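Local coordinates for CARDB domain-containing protein (Pyrococcus furiosus, PDB 3IDU), which is of unknown function but binds two manganese ions through its CARDB domain, an all-beta module that forms one piece of a much longer chain, at residues Leu105-Asn108 with Asn109-Ala112; Thr2-Asp5 with Lys6-Leu10. All coordinates share one frame; numbering follows the deposited sequence.

Contact 1: Leu105-Asn108 with Asn109-Ala112. With MN (manganese (II) ion), chain C; MN (manganese (II) ion), chain D.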
loop_
_atom_site.group_PDB
_atom_site.type_symbol
_atom_site.label_atom_id
_atom_site.label_comp_id
_atom_site.label_asym_id
_atom_site.label_seq_id
_atom_site.Cartn_x
_atom_site.Cartn_y
_atom_site.Cartn_z
ATOM N N LEU A 105 -1.952 -8.448 -14.144
ATOM C CA LEU A 105 -2.813 -7.839 -15.146
ATOM C C LEU A 105 -2.419 -6.373 -15.323
ATOM O O LEU A 105 -2.649 -5.784 -16.377
ATOM C CB LEU A 105 -4.271 -7.900 -14.690
ATOM C CG LEU A 105 -4.859 -9.277 -14.387
ATOM C CD1 LEU A 105 -6.205 -9.106 -13.700
ATOM C CD2 LEU A 105 -5.006 -10.071 -15.677
ATOM N N ASN A 106 -1.821 -5.790 -14.289
ATOM C CA ASN A 106 -1.421 -4.389 -14.332
ATOM C C ASN A 106 -0.241 -4.174 -13.384
ATOM O O ASN A 106 -0.298 -4.555 -12.216
ATOM C CB ASN A 106 -2.611 -3.515 -13.919
ATOM C CG ASN A 106 -2.345 -2.029 -14.084
ATOM O OD1 ASN A 106 -1.231 -1.608 -14.409
ATOM N ND2 ASN A 106 -3.375 -1.221 -13.851
ATOM N N GLU A 107 0.837 -3.589 -13.897
ATOM C CA GLU A 107 2.017 -3.327 -13.072
ATOM C C GLU A 107 2.058 -1.841 -12.719
ATOM O O GLU A 107 2.944 -1.384 -11.991
ATOM C CB GLU A 107 3.306 -3.703 -13.825
ATOM C CG GLU A 107 3.274 -5.039 -14.576
ATOM C CD GLU A 107 3.198 -6.259 -13.670
ATOM O OE1 GLU A 107 3.022 -7.384 -14.203
ATOM O OE2 GLU A 107 3.321 -6.103 -12.434
ATOM N N ASN A 108 1.083 -1.091 -13.224
ATOM C CA ASN A 108 1.039 0.341 -12.988
ATOM C C ASN A 108 0.092 0.799 -11.877
ATOM O O ASN A 108 -0.125 1.996 -11.698
ATOM C CB ASN A 108 0.713 1.064 -14.304
ATOM C CG ASN A 108 1.664 0.675 -15.431
ATOM O OD1 ASN A 108 1.293 -0.054 -16.359
ATOM N ND2 ASN A 108 2.908 1.144 -15.341
ATOM N N ASN A 109 -0.462 -0.149 -11.126
ATOM C CA ASN A 109 -1.351 0.184 -10.015
ATOM C C ASN A 109 -0.748 -0.402 -8.740
ATOM O O ASN A 109 -1.451 -0.690 -7.766
ATOM C CB ASN A 109 -2.762 -0.380 -10.250
ATOM C CG ASN A 109 -2.780 -1.897 -10.394
ATOM O OD1 ASN A 109 -1.735 -2.535 -10.481
ATOM N ND2 ASN A 109 -3.979 -2.476 -10.433
ATOM N N ASN A 110 0.571 -0.559 -8.757
ATOM C CA ASN A 110 1.305 -1.132 -7.635
ATOM C C ASN A 110 1.920 -0.084 -6.719
ATOM O O ASN A 110 2.679 -0.426 -5.816
ATOM C CB ASN A 110 2.407 -2.056 -8.160
ATOM C CG ASN A 110 1.861 -3.333 -8.756
ATOM O OD1 ASN A 110 0.932 -3.309 -9.559
ATOM N ND2 ASN A 110 2.445 -4.459 -8.373
ATOM N N VAL A 111 1.598 1.186 -6.942
ATOM C CA VAL A 111 2.152 2.255 -6.116
ATOM C C VAL A 111 1.076 3.213 -5.614
ATOM O O VAL A 111 0.226 3.663 -6.385
ATOM C CB VAL A 111 3.202 3.069 -6.903
ATOM C CG1 VAL A 111 3.753 4.185 -6.029
ATOM C CG2 VAL A 111 4.326 2.157 -7.372
ATOM N N ALA A 112 1.128 3.518 -4.320
ATOM C CA ALA A 112 0.188 4.434 -3.689
ATOM C C ALA A 112 0.935 5.679 -3.218
ATOM O O ALA A 112 2.111 5.614 -2.842
ATOM C CB ALA A 112 -0.495 3.758 -2.502
HETATM MN MN MN C . -0.866 -4.491 -10.046
HETATM MN MN MN D . 4.319 -7.296 -10.719
HETATM O O HOH W 1 2.669 0.759 -10.211
HETATM O O HOH W 2 -0.312 2.814 -8.856
HETATM O O HOH W 3 5.280 -5.299 -9.992
#

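Contact 2: Thr2-Asp5 with Lys6-Leu10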
loop_
_atom_site.group_PDB
_atom_site.type_symbol
_atom_site.label_atom_id
_atom_site.label_comp_id
_atom_site.label_asym_id
_atom_site.label_seq_id
_atom_site.Cartn_x
_atom_site.Cartn_y
_atom_site.Cartn_z
ATOM N N THR A 2 -16.932 -8.715 -4.970
ATOM C CA THR A 2 -18.038 -7.729 -5.145
ATOM C C THR A 2 -17.541 -6.297 -4.992
ATOM O O THR A 2 -18.216 -5.350 -5.392
ATOM C CB THR A 2 -19.162 -7.963 -4.118
ATOM O OG1 THR A 2 -20.125 -6.906 -4.216
ATOM C CG2 THR A 2 -18.595 -8.000 -2.708
ATOM N N ASP A 3 -16.361 -6.144 -4.404
ATOM C CA ASP A 3 -15.787 -4.821 -4.199
ATOM C C ASP A 3 -15.310 -4.192 -5.507
ATOM O O ASP A 3 -14.551 -4.797 -6.264
ATOM C CB ASP A 3 -14.615 -4.901 -3.213
ATOM C CG ASP A 3 -14.926 -4.240 -1.883
ATOM O OD1 ASP A 3 -15.246 -3.030 -1.885
ATOM O OD2 ASP A 3 -14.845 -4.922 -0.838
ATOM N N TYR A 4 -15.775 -2.975 -5.768
ATOM C CA TYR A 4 -15.385 -2.230 -6.959
ATOM C C TYR A 4 -15.292 -0.754 -6.608
ATOM O O TYR A 4 -16.207 -0.197 -6.003
ATOM C CB TYR A 4 -16.396 -2.421 -8.094
ATOM C CG TYR A 4 -16.405 -3.812 -8.679
ATOM C CD1 TYR A 4 -15.267 -4.344 -9.285
ATOM C CD2 TYR A 4 -17.544 -4.606 -8.607
ATOM C CE1 TYR A 4 -15.265 -5.637 -9.803
ATOM C CE2 TYR A 4 -17.552 -5.897 -9.120
ATOM C CZ TYR A 4 -16.412 -6.406 -9.715
ATOM O OH TYR A 4 -16.423 -7.689 -10.214
ATOM N N ASP A 5 -14.171 -0.139 -6.976
ATOM C CA ASP A 5 -13.929 1.282 -6.731
ATOM C C ASP A 5 -12.985 1.814 -7.808
ATOM O O ASP A 5 -12.626 1.080 -8.732
ATOM C CB ASP A 5 -13.351 1.499 -5.324
ATOM C CG ASP A 5 -12.051 0.746 -5.085
ATOM O OD1 ASP A 5 -11.612 0.695 -3.916
ATOM O OD2 ASP A 5 -11.464 0.216 -6.049
ATOM N N LYS A 6 -12.584 3.079 -7.711
ATOM C CA LYS A 6 -11.707 3.649 -8.733
ATOM C C LYS A 6 -10.343 2.976 -8.812
ATOM O O LYS A 6 -9.525 3.311 -9.671
ATOM C CB LYS A 6 -11.528 5.162 -8.526
ATOM C CG LYS A 6 -10.483 5.583 -7.502
ATOM C CD LYS A 6 -10.968 5.447 -6.076
ATOM C CE LYS A 6 -10.004 6.143 -5.118
ATOM N NZ LYS A 6 -10.424 6.020 -3.690
ATOM N N LEU A 7 -10.098 2.028 -7.917
ATOM C CA LEU A 7 -8.829 1.309 -7.906
ATOM C C LEU A 7 -9.080 -0.168 -8.208
ATOM O O LEU A 7 -8.148 -0.969 -8.282
ATOM C CB LEU A 7 -8.158 1.451 -6.537
ATOM C CG LEU A 7 -6.735 0.909 -6.407
ATOM C CD1 LEU A 7 -5.791 1.729 -7.284
ATOM C CD2 LEU A 7 -6.297 0.975 -4.954
ATOM N N SER A 8 -10.350 -0.516 -8.392
ATOM C CA SER A 8 -10.736 -1.893 -8.672
ATOM C C SER A 8 -11.848 -2.007 -9.709
ATOM O O SER A 8 -12.991 -1.620 -9.454
ATOM C CB SER A 8 -11.186 -2.580 -7.383
ATOM O OG SER A 8 -11.700 -3.874 -7.655
ATOM N N ASN A 9 -11.508 -2.550 -10.872
ATOM C CA ASN A 9 -12.476 -2.739 -11.942
ATOM C C ASN A 9 -12.585 -4.216 -12.292
ATOM O O ASN A 9 -11.657 -4.986 -12.054
ATOM C CB ASN A 9 -12.070 -1.943 -13.181
ATOM C CG ASN A 9 -12.153 -0.450 -12.955
ATOM O OD1 ASN A 9 -11.308 0.143 -12.280
ATOM N ND2 ASN A 9 -13.184 0.166 -13.507
ATOM N N LEU A 10 -13.724 -4.605 -12.853
ATOM C CA LEU A 10 -13.951 -5.995 -13.224
ATOM C C LEU A 10 -13.028 -6.444 -14.354
ATOM O O LEU A 10 -12.480 -5.624 -15.091
ATOM C CB LEU A 10 -15.416 -6.193 -13.625
ATOM C CG LEU A 10 -15.835 -7.578 -14.130
ATOM C CD1 LEU A 10 -17.320 -7.775 -13.888
ATOM C CD2 LEU A 10 -15.502 -7.718 -15.608
#

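Contact 1: Leu105-Asn108 with Asn109-Ala112
Asn106 and Asn109 lay their side-chain amides one over the other, the planes 17° apart, beside a manganese ion bound by Asn109 OD1 and by the backbone O of Asn106. Followed outward, the Asn106 side chain meets Asn109 all along its length. Its CB faces Asn109 OD1 at 3.7 Å, its CG lies over the carboxamide carbon of Asn109, and its ND2 comes within 3.6 Å of Asn109 CG. With CG anti to the backbone N (chi1 -173°), OD1 reaches forward over the chain and accepts from Asn108 N at 2.7 Å; the N-H comes from above the carbonyl plane. This closes an Asx turn in the loop joining strands 88-96 and 111-118 of the CARDB domain. The turn presents Asn106 O to the metal, where Asn109 OD1 and Asn110 OD1 join it, each of the three oxygens 2.2 Å from the ion. Asp18, Leu19 and Glu104 complete that site. An alanine at Asn106 would keep the metal-binding carbonyl but would probably leave Asn108 N without its acceptor and uncover the amide of Asn109. Glu107 bends at chi2 (-67°) toward the second manganese, which its OE2 binds at 2.3 Å, with Asp97, Asn100, Val102, a water and the bridging Glu104 around the same ion. Asn110 ND2 pairs mainly with Val96, while another water donates to Glu107 O, its oxygen 2.8 Å away, and accepts from Asn110 N.

Contact 2: Thr2-Asp5 with Lys6-Leu10
The Tyr4 ring meets the backbone of the returning chain: Ser8 O lies at its edge, in the ring plane, 3.6 Å from CD1, while Leu10 N approaches CE1 obliquely. Tyr4 and Leu10 lie on the two arms flanking a type I beta turn from Asp5 to Ser8, a tight hairpin-like reversal closed by a single antiparallel hydrogen-bonded pair. Leu10 CB packs against the same corner of the ring, 3.9 Å from Tyr4 CE1, and its CD1 reaches the tyrosine OH. Tyr4 CG is anti to the carbonyl carbon (chi1 -69°), which places the ring alongside the 8-10 backbone. Asp5 N donates to Ser8 O at 3.1 Å and Ser8 N to Asp5 O at 2.8 Å. The Asp5 carboxylate folds over the turn, its CG lying between the backbone N and the carbonyl carbon (chi1 58°), which brings OD2 to where it probably also accepts from Leu7 N. Ser8 CB lies 3.1 Å from Asp5 OD2, the Ser8 side chain leaving its backbone toward residues 2-5. Leu7 leads away from the turn to rest on Thr20 and Glu22 of the strand 19-24. On the Asp3 side, Ser8 OG lies 3.3 Å from Asp3 O, close enough for a weak hydrogen bond at most.

Overall arrangement
From the N terminus, contact 2 comes first: residues 2-10 fold back on themselves ahead of the strand 19-24. Residues 11-12 are not modelled, and the chain then passes through Asp18 and Leu19, both manganese ligands, into that strand. Contact 1 follows much later, ending the loop that leaves strand 88-96 and enters strand 111-118 of the five-stranded sheet. The two contacts are in series, neither nested nor crossed, with centres 14 Å apart and nearest atoms about 5 Å apart. Strand 19-24, an edge of the three-stranded sheet, relates them: Leu7 touches it from the N-terminal turn, while Ala112 packs on Val21 and Ile23, and the shared metal joins its first residue to the 105-110 loop.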